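Local atomic coordinates of predicted ATPase involved in replication control, Cdc46/Mcm family (Methanopyrus kandleri AV19, PDB entry 3F8T), a protein that probably binds ATP and single-stranded DNA and acts as a helicase in DNA replication, as a member of the MCM family. Residues E40-Q43 / R44-R48; P190-L193 / E194-E198; P394-T397 / L398-R401; H425-E428 / T429-E433; V434-R437 / L438-L442. The protein carries 2 engineered substitutions. All coordinates share one frame; numbering follows the deposited sequence.

Contact 1: E40-Q43 / R44-R48; sequences ESFQ and RSLAR. Engineered in segment 44-48: Ala47 (natural residue Arg).
Phe42 and Leu46 both turn CG away from their own backbone N (chi1 -167° for Phe42), which lays the two side chains alongside each other, pointing the same way, one helical turn apart. Phe42 CE2 comes within 3.6 Å of Leu46 CD2, and the methyl approaches the ring obliquely. Large apolar residues suit this side of helix 40-47, because Phe42 also packs on Ile36 and Leu81, and Leu46 on Val55 and Val85.

Ser45 swings OG back over the preceding turn (chi1 64°). There OG lies 2.9 Å from Ser41 O and 3.2 Å from Phe42 O, so its single proton has two carbonyls to serve, while its oxygen receives the N-H of Val56 on strand 55-58. A serine suits the place because its short hydroxyl can reach its own helix and the strand at once. On another side, Arg44 CG rests 3.2 Å from Glu40 O. The carboxylate and guanidinium planes are only 16° apart, yet Glu40 OE2 stays 4.9 Å from Arg44 NE.

The chemistry is thus divided: apolar carbons join the helix to its neighbours, the hydroxyl of Ser45 meets the strand, and the opposite charges of Glu40 and Arg44 probably attract only loosely at the surface.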
# COMPACT_ATOMS: atom_id res chain seq x y z
N GLU A 40 -32.55 -8.29 17.44
CA GLU A 40 -31.75 -9.28 18.19
C GLU A 40 -30.42 -8.69 18.62
O GLU A 40 -30.03 -8.84 19.78
CB GLU A 40 -31.54 -10.58 17.40
CG GLU A 40 -31.55 -11.82 18.30
CD GLU A 40 -30.76 -12.99 17.73
OE1 GLU A 40 -30.72 -13.16 16.48
OE2 GLU A 40 -30.17 -13.75 18.54
N SER A 41 -29.74 -8.00 17.70
CA SER A 41 -28.45 -7.33 17.97
C SER A 41 -28.53 -6.47 19.22
O SER A 41 -27.68 -6.57 20.11
CB SER A 41 -28.02 -6.45 16.78
OG SER A 41 -29.05 -5.53 16.39
N PHE A 42 -29.57 -5.65 19.28
CA PHE A 42 -29.74 -4.71 20.37
C PHE A 42 -30.03 -5.39 21.70
O PHE A 42 -29.38 -5.07 22.69
CB PHE A 42 -30.85 -3.70 20.07
CG PHE A 42 -30.87 -2.55 21.01
CD1 PHE A 42 -30.12 -1.41 20.74
CD2 PHE A 42 -31.61 -2.60 22.18
CE1 PHE A 42 -30.12 -0.33 21.61
CE2 PHE A 42 -31.62 -1.52 23.06
CZ PHE A 42 -30.86 -0.40 22.77
N GLN A 43 -31.02 -6.30 21.70
CA GLN A 43 -31.41 -7.02 22.92
C GLN A 43 -30.27 -7.82 23.55
O GLN A 43 -30.09 -7.79 24.76
CB GLN A 43 -32.61 -7.94 22.67
CG GLN A 43 -33.97 -7.22 22.57
CD GLN A 43 -34.42 -6.56 23.87
OE1 GLN A 43 -34.45 -7.18 24.94
NE2 GLN A 43 -34.79 -5.28 23.79
N ARG A 44 -29.51 -8.53 22.71
CA ARG A 44 -28.38 -9.36 23.17
C ARG A 44 -27.25 -8.53 23.76
O ARG A 44 -26.74 -8.85 24.84
CB ARG A 44 -27.84 -10.27 22.06
CG ARG A 44 -28.82 -11.28 21.47
CD ARG A 44 -29.83 -11.84 22.49
NE ARG A 44 -29.31 -12.97 23.25
CZ ARG A 44 -29.14 -12.99 24.57
NH1 ARG A 44 -29.43 -11.93 25.32
NH2 ARG A 44 -28.67 -14.08 25.15
N SER A 45 -26.86 -7.47 23.05
CA SER A 45 -25.81 -6.58 23.52
C SER A 45 -26.24 -5.77 24.74
O SER A 45 -25.43 -5.53 25.62
CB SER A 45 -25.28 -5.66 22.41
OG SER A 45 -26.27 -4.77 21.92
N LEU A 46 -27.51 -5.37 24.80
CA LEU A 46 -28.02 -4.64 25.96
C LEU A 46 -27.87 -5.48 27.22
O LEU A 46 -27.56 -4.94 28.29
CB LEU A 46 -29.47 -4.20 25.77
CG LEU A 46 -29.94 -3.10 26.74
CD1 LEU A 46 -29.02 -1.88 26.72
CD2 LEU A 46 -31.37 -2.69 26.45
N ALA A 47 -28.07 -6.79 27.09
CA ALA A 47 -27.94 -7.73 28.20
C ALA A 47 -26.48 -7.91 28.64
O ALA A 47 -26.22 -8.28 29.78
CB ALA A 47 -28.55 -9.08 27.82
N ARG A 48 -25.56 -7.62 27.73
CA ARG A 48 -24.12 -7.83 27.94
C ARG A 48 -23.37 -6.54 28.31
O ARG A 48 -22.15 -6.51 28.27
CB ARG A 48 -23.50 -8.42 26.66
CG ARG A 48 -23.86 -9.87 26.35
CD ARG A 48 -22.83 -10.83 26.92
NE ARG A 48 -21.56 -10.77 26.20
CZ ARG A 48 -20.37 -11.04 26.75
NH1 ARG A 48 -20.28 -11.38 28.03
NH2 ARG A 48 -19.27 -10.96 26.01

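Contact 2: P190-L193 / E194-E198; sequences PAEL and EEFRE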
# COMPACT_ATOMS: atom_id res chain seq x y z
N PRO A 190 -17.13 -14.42 -11.75
CA PRO A 190 -16.70 -15.54 -12.58
C PRO A 190 -16.12 -15.13 -13.92
O PRO A 190 -15.12 -15.69 -14.33
CB PRO A 190 -17.98 -16.37 -12.75
CG PRO A 190 -18.77 -16.07 -11.54
CD PRO A 190 -18.54 -14.59 -11.33
N ALA A 191 -16.73 -14.14 -14.59
CA ALA A 191 -16.23 -13.67 -15.89
C ALA A 191 -14.84 -13.05 -15.76
O ALA A 191 -13.96 -13.31 -16.57
CB ALA A 191 -17.22 -12.69 -16.55
N GLU A 192 -14.64 -12.22 -14.74
CA GLU A 192 -13.33 -11.60 -14.54
C GLU A 192 -12.29 -12.63 -14.09
O GLU A 192 -11.17 -12.65 -14.58
CB GLU A 192 -13.40 -10.44 -13.56
CG GLU A 192 -12.14 -9.58 -13.62
CD GLU A 192 -12.12 -8.45 -12.62
OE1 GLU A 192 -12.87 -8.48 -11.62
OE2 GLU A 192 -11.30 -7.52 -12.84
N LEU A 193 -12.67 -13.50 -13.16
CA LEU A 193 -11.80 -14.61 -12.76
C LEU A 193 -11.34 -15.42 -13.98
O LEU A 193 -10.17 -15.82 -14.08
CB LEU A 193 -12.51 -15.49 -11.73
CG LEU A 193 -11.66 -16.43 -10.88
CD1 LEU A 193 -10.52 -15.69 -10.16
CD2 LEU A 193 -12.57 -17.14 -9.88
N GLU A 194 -12.26 -15.64 -14.92
CA GLU A 194 -11.93 -16.30 -16.18
C GLU A 194 -10.90 -15.52 -17.01
O GLU A 194 -9.96 -16.12 -17.52
CB GLU A 194 -13.21 -16.59 -17.00
CG GLU A 194 -13.02 -17.38 -18.31
CD GLU A 194 -12.16 -18.66 -18.17
OE1 GLU A 194 -12.28 -19.39 -17.16
OE2 GLU A 194 -11.36 -18.93 -19.10
N GLU A 195 -11.06 -14.20 -17.11
CA GLU A 195 -10.07 -13.35 -17.80
C GLU A 195 -8.70 -13.51 -17.13
O GLU A 195 -7.69 -13.65 -17.81
CB GLU A 195 -10.44 -11.87 -17.76
CG GLU A 195 -11.73 -11.47 -18.45
CD GLU A 195 -11.87 -9.94 -18.52
OE1 GLU A 195 -11.22 -9.31 -19.39
OE2 GLU A 195 -12.60 -9.37 -17.69
N PHE A 196 -8.69 -13.46 -15.80
CA PHE A 196 -7.46 -13.62 -15.01
C PHE A 196 -6.78 -14.94 -15.34
O PHE A 196 -5.59 -14.98 -15.62
CB PHE A 196 -7.77 -13.55 -13.51
CG PHE A 196 -8.10 -12.17 -12.98
CD1 PHE A 196 -8.19 -11.05 -13.81
CD2 PHE A 196 -8.36 -12.00 -11.61
CE1 PHE A 196 -8.50 -9.80 -13.28
CE2 PHE A 196 -8.69 -10.76 -11.08
CZ PHE A 196 -8.76 -9.66 -11.91
N ARG A 197 -7.55 -16.04 -15.32
CA ARG A 197 -6.96 -17.34 -15.59
C ARG A 197 -6.38 -17.41 -17.00
O ARG A 197 -5.30 -17.96 -17.19
CB ARG A 197 -7.95 -18.49 -15.35
CG ARG A 197 -7.33 -19.88 -15.54
CD ARG A 197 -6.07 -20.10 -14.67
NE ARG A 197 -6.28 -19.82 -13.25
CZ ARG A 197 -5.30 -19.71 -12.35
NH1 ARG A 197 -4.04 -19.87 -12.73
NH2 ARG A 197 -5.58 -19.45 -11.07
N GLU A 198 -7.08 -16.82 -17.97
CA GLU A 198 -6.57 -16.75 -19.34
C GLU A 198 -5.27 -15.96 -19.43
O GLU A 198 -4.33 -16.38 -20.10
CB GLU A 198 -7.62 -16.17 -20.28
CG GLU A 198 -8.73 -17.18 -20.60
CD GLU A 198 -9.90 -16.54 -21.32
OE1 GLU A 198 -9.65 -15.67 -22.18
OE2 GLU A 198 -11.05 -16.91 -21.03
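Phe196 and Glu192 meet one turn apart at the start of helix 190-201, and the phenylalanine can be followed outward from its backbone. CB sits 3.4 Å from Leu193 O. With CG held opposite the carbonyl carbon (chi1 -73°), the ring is sent back toward the N-terminal turn, where CG and CD1 each lie 3.5 Å from Glu192 O and one ring face covers Glu192 C. Farther out, CE1 touches the aliphatic part of the glutamate, 3.7 Å from Glu192 CG. At the far end CZ comes to 3.4 Å from Glu192 OE2.

Glu192 reaches that far because its chain is extended. Its carboxylate is turned 48° from the ring plane, and the two side chains meet at a slant. A glutamate suits the place twice over: its CG methylene pads the ring, while OE2 forms a salt bridge with Arg401 of helix 396-409. With the ring of Phe196 reduced to the methyl of an alanine, Tyr405 would probably lose its aromatic neighbour and the Glu192 chain would be freer to turn away from its arginine.

Beneath the side chains the backbone is regular, with Phe196 N bonded to Glu192 O at 2.9 Å and an N-H...O angle of 167°. Pro190, having no N-H to give, fits the first turn, where none is needed by the helix, and Asp189 OD1 accepts the N-H of Glu192.

This is an i to i+4 contact on a surface helix of the MCM P-loop region, whose one buried residue here, Phe196, faces helix 396-409.

Contact 3: P394-T397 / L398-R401; sequences PSYT and LLRR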
# COMPACT_ATOMS: atom_id res chain seq x y z
N PRO A 394 -3.95 -5.40 -23.10
CA PRO A 394 -5.34 -5.22 -22.69
C PRO A 394 -5.56 -3.95 -21.90
O PRO A 394 -4.66 -3.12 -21.76
CB PRO A 394 -5.62 -6.45 -21.81
CG PRO A 394 -4.30 -7.16 -21.63
CD PRO A 394 -3.22 -6.28 -22.17
N SER A 395 -6.79 -3.80 -21.41
CA SER A 395 -7.20 -2.73 -20.54
C SER A 395 -6.26 -2.55 -19.35
O SER A 395 -5.88 -3.54 -18.71
CB SER A 395 -8.59 -3.04 -20.01
OG SER A 395 -8.99 -2.07 -19.08
N TYR A 396 -5.93 -1.31 -19.02
CA TYR A 396 -5.17 -1.04 -17.79
C TYR A 396 -5.99 -1.39 -16.54
O TYR A 396 -5.44 -1.76 -15.50
CB TYR A 396 -4.67 0.41 -17.76
CG TYR A 396 -3.42 0.58 -18.59
CD1 TYR A 396 -3.47 1.15 -19.85
CD2 TYR A 396 -2.21 0.10 -18.13
CE1 TYR A 396 -2.31 1.28 -20.62
CE2 TYR A 396 -1.07 0.21 -18.89
CZ TYR A 396 -1.12 0.79 -20.13
OH TYR A 396 0.04 0.88 -20.85
N THR A 397 -7.31 -1.29 -16.66
CA THR A 397 -8.22 -1.74 -15.60
C THR A 397 -7.99 -3.22 -15.29
O THR A 397 -7.81 -3.59 -14.13
CB THR A 397 -9.69 -1.47 -15.96
OG1 THR A 397 -9.90 -0.06 -16.03
CG2 THR A 397 -10.61 -2.06 -14.91
N LEU A 398 -7.99 -4.05 -16.33
CA LEU A 398 -7.75 -5.47 -16.18
C LEU A 398 -6.36 -5.71 -15.60
O LEU A 398 -6.23 -6.41 -14.60
CB LEU A 398 -7.94 -6.23 -17.51
CG LEU A 398 -7.59 -7.74 -17.44
CD1 LEU A 398 -8.60 -8.54 -16.64
CD2 LEU A 398 -7.35 -8.38 -18.81
N LEU A 399 -5.35 -5.11 -16.22
CA LEU A 399 -3.96 -5.28 -15.77
C LEU A 399 -3.78 -4.93 -14.29
O LEU A 399 -3.14 -5.67 -13.54
CB LEU A 399 -3.01 -4.45 -16.63
CG LEU A 399 -2.89 -4.86 -18.11
CD1 LEU A 399 -1.82 -4.03 -18.83
CD2 LEU A 399 -2.60 -6.34 -18.24
N ARG A 400 -4.35 -3.80 -13.88
CA ARG A 400 -4.18 -3.34 -12.49
C ARG A 400 -4.94 -4.24 -11.51
O ARG A 400 -4.43 -4.59 -10.44
CB ARG A 400 -4.66 -1.91 -12.34
CG ARG A 400 -4.22 -1.25 -11.03
CD ARG A 400 -4.95 0.06 -10.79
NE ARG A 400 -5.18 0.79 -12.04
CZ ARG A 400 -6.35 0.92 -12.66
NH1 ARG A 400 -7.46 0.37 -12.16
NH2 ARG A 400 -6.41 1.61 -13.79
N ARG A 401 -6.17 -4.59 -11.88
CA ARG A 401 -6.97 -5.49 -11.03
C ARG A 401 -6.36 -6.89 -10.90
O ARG A 401 -6.39 -7.48 -9.82
CB ARG A 401 -8.42 -5.55 -11.51
CG ARG A 401 -9.21 -4.31 -11.16
CD ARG A 401 -10.57 -4.34 -11.84
NE ARG A 401 -11.43 -5.36 -11.26
CZ ARG A 401 -12.14 -5.20 -10.15
NH1 ARG A 401 -12.12 -4.05 -9.48
NH2 ARG A 401 -12.90 -6.21 -9.72
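Leu399 CD2 sits 3.9 Å from Pro394 CG, the two side chains crossing at about a right angle. Pro394 CB also lies 4.0 Å from Leu398 CD2, so the rigid ring rests on two successive leucines. The other methyl of Leu399, CD1, approaches Tyr396 CD2 obliquely at 4.2 Å. One turn on, Thr397 CG2 and Arg401 CD run alongside each other 3.8 Å apart, an aliphatic contact between otherwise polar residues.

Arg400 folds back by a bend at chi3 (-36°), bringing one face of its guanidinium over Tyr396 O. Tyr396 O stands 3.9 Å from the guanidinium plane, offset toward its rim, and takes its helical bond from Arg400 N.

These turns open helix 396-409, with Ser395 at the N-cap position. A small polar residue fits there, and its carbonyl is well used: Leu399 N reaches Ser395 O at 3.0 Å with an N-H...O angle of 174°. Proline suits the position before it, since the helix asks no N-H of that residue.

Leu399 is buried because it also packs on Thr207, Phe208 and Ala211 of helix 204-212. Were this leucine cut back to an alanine, helix 204-212 is likely to lose its packing against this turn, and the Pro394 ring its contact to CD2. Tyr396 is fixed from farther out: its OH bonds to Ala211 O, and its ring meets that of His257 with the planes nearly perpendicular.

Contact 4: H425-E428 / T429-E433; sequences HWYE and TRREE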
# COMPACT_ATOMS: atom_id res chain seq x y z
N HIS A 425 22.67 -23.37 -8.95
CA HIS A 425 23.48 -23.65 -10.14
C HIS A 425 23.87 -22.38 -10.89
O HIS A 425 25.03 -22.18 -11.23
CB HIS A 425 22.75 -24.61 -11.08
CG HIS A 425 23.51 -24.92 -12.34
ND1 HIS A 425 24.67 -25.67 -12.35
CD2 HIS A 425 23.27 -24.59 -13.63
CE1 HIS A 425 25.11 -25.79 -13.59
NE2 HIS A 425 24.28 -25.14 -14.39
N TRP A 426 22.87 -21.54 -11.19
CA TRP A 426 23.14 -20.22 -11.78
C TRP A 426 24.19 -19.48 -10.95
O TRP A 426 25.17 -18.98 -11.48
CB TRP A 426 21.86 -19.39 -11.86
CG TRP A 426 22.10 -17.99 -12.32
CD1 TRP A 426 22.19 -17.56 -13.61
CD2 TRP A 426 22.34 -16.84 -11.50
NE1 TRP A 426 22.44 -16.21 -13.65
CE2 TRP A 426 22.54 -15.74 -12.37
CE3 TRP A 426 22.38 -16.62 -10.12
CZ2 TRP A 426 22.79 -14.45 -11.90
CZ3 TRP A 426 22.63 -15.32 -9.65
CH2 TRP A 426 22.83 -14.27 -10.54
N TYR A 427 23.96 -19.41 -9.64
CA TYR A 427 24.80 -18.63 -8.74
C TYR A 427 26.26 -19.09 -8.76
O TYR A 427 27.16 -18.27 -8.94
CB TYR A 427 24.24 -18.69 -7.32
CG TYR A 427 24.90 -17.77 -6.31
CD1 TYR A 427 25.17 -16.43 -6.61
CD2 TYR A 427 25.21 -18.23 -5.03
CE1 TYR A 427 25.76 -15.58 -5.66
CE2 TYR A 427 25.80 -17.40 -4.07
CZ TYR A 427 26.07 -16.08 -4.40
OH TYR A 427 26.64 -15.26 -3.45
N GLU A 428 26.47 -20.39 -8.57
CA GLU A 428 27.81 -20.97 -8.56
C GLU A 428 28.49 -20.83 -9.92
O GLU A 428 29.67 -20.48 -9.99
CB GLU A 428 27.78 -22.42 -8.07
CG GLU A 428 27.16 -23.44 -9.04
CD GLU A 428 27.02 -24.84 -8.45
OE1 GLU A 428 27.29 -25.02 -7.23
OE2 GLU A 428 26.63 -25.78 -9.19
N THR A 429 27.75 -21.07 -11.00
CA THR A 429 28.27 -20.95 -12.37
C THR A 429 28.72 -19.51 -12.67
O THR A 429 29.80 -19.28 -13.23
CB THR A 429 27.23 -21.48 -13.41
OG1 THR A 429 27.04 -22.89 -13.24
CG2 THR A 429 27.67 -21.23 -14.84
N ARG A 430 27.91 -18.53 -12.27
CA ARG A 430 28.26 -17.12 -12.49
C ARG A 430 29.44 -16.64 -11.66
O ARG A 430 30.26 -15.87 -12.14
CB ARG A 430 27.03 -16.21 -12.27
CG ARG A 430 25.96 -16.37 -13.34
CD ARG A 430 26.42 -15.83 -14.70
NE ARG A 430 25.34 -15.90 -15.68
CZ ARG A 430 25.02 -16.98 -16.39
NH1 ARG A 430 25.69 -18.12 -16.25
NH2 ARG A 430 24.01 -16.92 -17.25
N ARG A 431 29.52 -17.09 -10.41
CA ARG A 431 30.65 -16.73 -9.54
C ARG A 431 31.97 -17.24 -10.12
O ARG A 431 32.99 -16.53 -10.08
CB ARG A 431 30.43 -17.24 -8.11
CG ARG A 431 29.40 -16.42 -7.32
CD ARG A 431 29.16 -16.98 -5.93
NE ARG A 431 30.36 -16.94 -5.08
CZ ARG A 431 30.74 -15.88 -4.35
NH1 ARG A 431 30.03 -14.75 -4.36
NH2 ARG A 431 31.84 -15.95 -3.61
N GLU A 432 31.95 -18.45 -10.66
CA GLU A 432 33.10 -19.05 -11.34
C GLU A 432 33.49 -18.23 -12.56
O GLU A 432 34.68 -17.99 -12.81
CB GLU A 432 32.78 -20.50 -11.74
CG GLU A 432 33.91 -21.23 -12.48
CD GLU A 432 33.92 -20.95 -13.98
OE1 GLU A 432 32.85 -21.09 -14.62
OE2 GLU A 432 34.99 -20.58 -14.51
N GLU A 433 32.49 -17.81 -13.34
CA GLU A 433 32.75 -16.99 -14.52
C GLU A 433 33.38 -15.64 -14.17
O GLU A 433 34.28 -15.19 -14.87
CB GLU A 433 31.48 -16.80 -15.34
CG GLU A 433 31.77 -16.14 -16.68
CD GLU A 433 30.52 -15.79 -17.45
OE1 GLU A 433 29.41 -16.16 -16.99
OE2 GLU A 433 30.65 -15.13 -18.50
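Three i to i+4 pairs, His425–Thr429, Trp426–Arg430 and Tyr427–Arg431, decorate helix 417-439 in the AAA-lid region. The three rings all leave the helix with CG opposite the backbone N (chi1 174° for Trp426), a torsion that swings each ring along the helix to meet the residue one turn ahead.

Arg430 forms a CH-pi contact through its aliphatic chain: CG stands 3.7 Å from the centroid of the five-membered ring of Trp426, 21° off the ring normal. The guanidinium lies 55° from the indole plane, so this is no flat stack. Arg431 CD does likewise above Tyr427, 3.7 Å from the ring centroid. Arginine suits both places because its methylenes cover a ring while its charged end remains available to polar partners.

Thr429 doubles the grip on one carbonyl. Its OG1 and N each bond His425 O at 2.9 Å, coming from opposite faces of the carbonyl plane, and OG1 also lies over one face of the imidazole.

Asp484 on helix 473-489 takes the indole N-H of Trp426 and a salt bridge from Arg430, holding both groups in place. The buried Trp426 packs on Ala480 and Val483 of that helix and on Val455 of helix 449-465, whose Leu452 meets Tyr427.

Contact 5: V434-R437 / L438-L442; sequences VEER and LGMGL
Val434 O and Glu435 O receive straight helical bonds from Leu438 N at 2.8 Å and Gly439 N at 2.9 Å. Met440 N bonds Glu436 O at a bent angle of 134° and makes a further, weak bond to Arg437 O. The chain turns at Gly441, whose phi of 84° would jam a beta carbon against the preceding carbonyl oxygen. Glycine escapes that clash. Leu442 N then reaches back to Arg437 O at 2.9 Å, and inside this loop Gly441 N bonds Leu438 O.

Leu442 has turned back over Arg437, which it crosses at about a right angle; its CD1 lies 3.9 Å above one face of the guanidinium. The bend of the arginine at chi3 (53°) brings that flat group under the leucine. The terminal methyl of Met440, CE, lies against CB and the carboxylate of Glu436, 3.2 Å from OE2, which a long unbranched side chain can reach. On the side facing Thr444, Val434 CG1 and Leu438 CD1 run alongside each other at 3.8 Å.

The paired bonds and the glycine with positive phi make a Schellman motif, the usual C-terminal cap of an alpha helix, here ending a long helix of the AAA-lid region.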
# COMPACT_ATOMS: atom_id res chain seq x y z
N VAL A 434 32.89 -14.99 -13.11
CA VAL A 434 33.45 -13.72 -12.66
C VAL A 434 34.92 -13.90 -12.26
O VAL A 434 35.79 -13.11 -12.67
CB VAL A 434 32.63 -13.11 -11.48
CG1 VAL A 434 33.37 -11.94 -10.83
CG2 VAL A 434 31.26 -12.64 -11.97
N GLU A 435 35.20 -14.94 -11.48
CA GLU A 435 36.57 -15.25 -11.08
C GLU A 435 37.46 -15.45 -12.28
O GLU A 435 38.54 -14.86 -12.37
CB GLU A 435 36.62 -16.45 -10.14
CG GLU A 435 36.31 -16.07 -8.70
CD GLU A 435 36.83 -14.67 -8.37
OE1 GLU A 435 38.06 -14.52 -8.14
OE2 GLU A 435 36.02 -13.71 -8.34
N GLU A 436 36.97 -16.24 -13.23
CA GLU A 436 37.71 -16.49 -14.45
C GLU A 436 37.97 -15.20 -15.23
O GLU A 436 39.12 -14.92 -15.60
CB GLU A 436 37.00 -17.53 -15.31
CG GLU A 436 37.91 -18.70 -15.64
CD GLU A 436 37.51 -19.43 -16.90
OE1 GLU A 436 36.34 -19.87 -16.99
OE2 GLU A 436 38.38 -19.57 -17.80
N ARG A 437 36.92 -14.41 -15.47
CA ARG A 437 37.07 -13.11 -16.14
C ARG A 437 38.03 -12.15 -15.44
O ARG A 437 38.80 -11.45 -16.10
CB ARG A 437 35.71 -12.44 -16.33
CG ARG A 437 34.79 -13.15 -17.32
CD ARG A 437 33.45 -12.42 -17.44
NE ARG A 437 33.61 -11.01 -17.75
CZ ARG A 437 33.59 -10.48 -18.98
NH1 ARG A 437 33.41 -11.25 -20.05
NH2 ARG A 437 33.76 -9.18 -19.12
N LEU A 438 37.98 -12.10 -14.11
CA LEU A 438 38.92 -11.26 -13.38
C LEU A 438 40.34 -11.81 -13.58
O LEU A 438 41.28 -11.04 -13.78
CB LEU A 438 38.55 -11.17 -11.90
CG LEU A 438 37.26 -10.38 -11.58
CD1 LEU A 438 36.86 -10.52 -10.12
CD2 LEU A 438 37.35 -8.90 -11.97
N GLY A 439 40.48 -13.13 -13.55
CA GLY A 439 41.77 -13.77 -13.84
C GLY A 439 42.35 -13.41 -15.20
O GLY A 439 43.57 -13.35 -15.36
N MET A 440 41.47 -13.16 -16.17
CA MET A 440 41.85 -12.76 -17.53
C MET A 440 42.13 -11.26 -17.66
O MET A 440 42.62 -10.79 -18.70
CB MET A 440 40.75 -13.16 -18.54
CG MET A 440 40.36 -14.65 -18.54
SD MET A 440 38.73 -15.00 -19.29
CE MET A 440 38.21 -16.41 -18.36
N GLY A 441 41.84 -10.50 -16.61
CA GLY A 441 42.01 -9.05 -16.63
C GLY A 441 40.85 -8.29 -17.23
O GLY A 441 41.02 -7.17 -17.72
N LEU A 442 39.67 -8.89 -17.21
CA LEU A 442 38.48 -8.25 -17.78
C LEU A 442 37.62 -7.67 -16.66
O LEU A 442 37.15 -8.41 -15.81
CB LEU A 442 37.67 -9.27 -18.59
CG LEU A 442 38.35 -10.01 -19.74
CD1 LEU A 442 37.37 -10.97 -20.37
CD2 LEU A 442 38.90 -9.02 -20.76

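How the contacts relate
Followed from the N terminus, the five contacts come strictly in series; each is a local turn of helix, so none closes a long loop, nests in another or crosses one. Contact 1 stands apart in the N-terminal domain, its centre about 43 Å from that of contact 2. Contacts 2 and 3 are far apart in sequence yet their centres are about 12 Å apart, and they touch directly, tying helix 190-201 to helix 396-409. Contacts 4 and 5 follow each other on helix 417-439 and lead from its packed middle to its projecting end. Contacts 1 and 5 lie on opposite sides of the chain's centre, about 77 Å apart between centres.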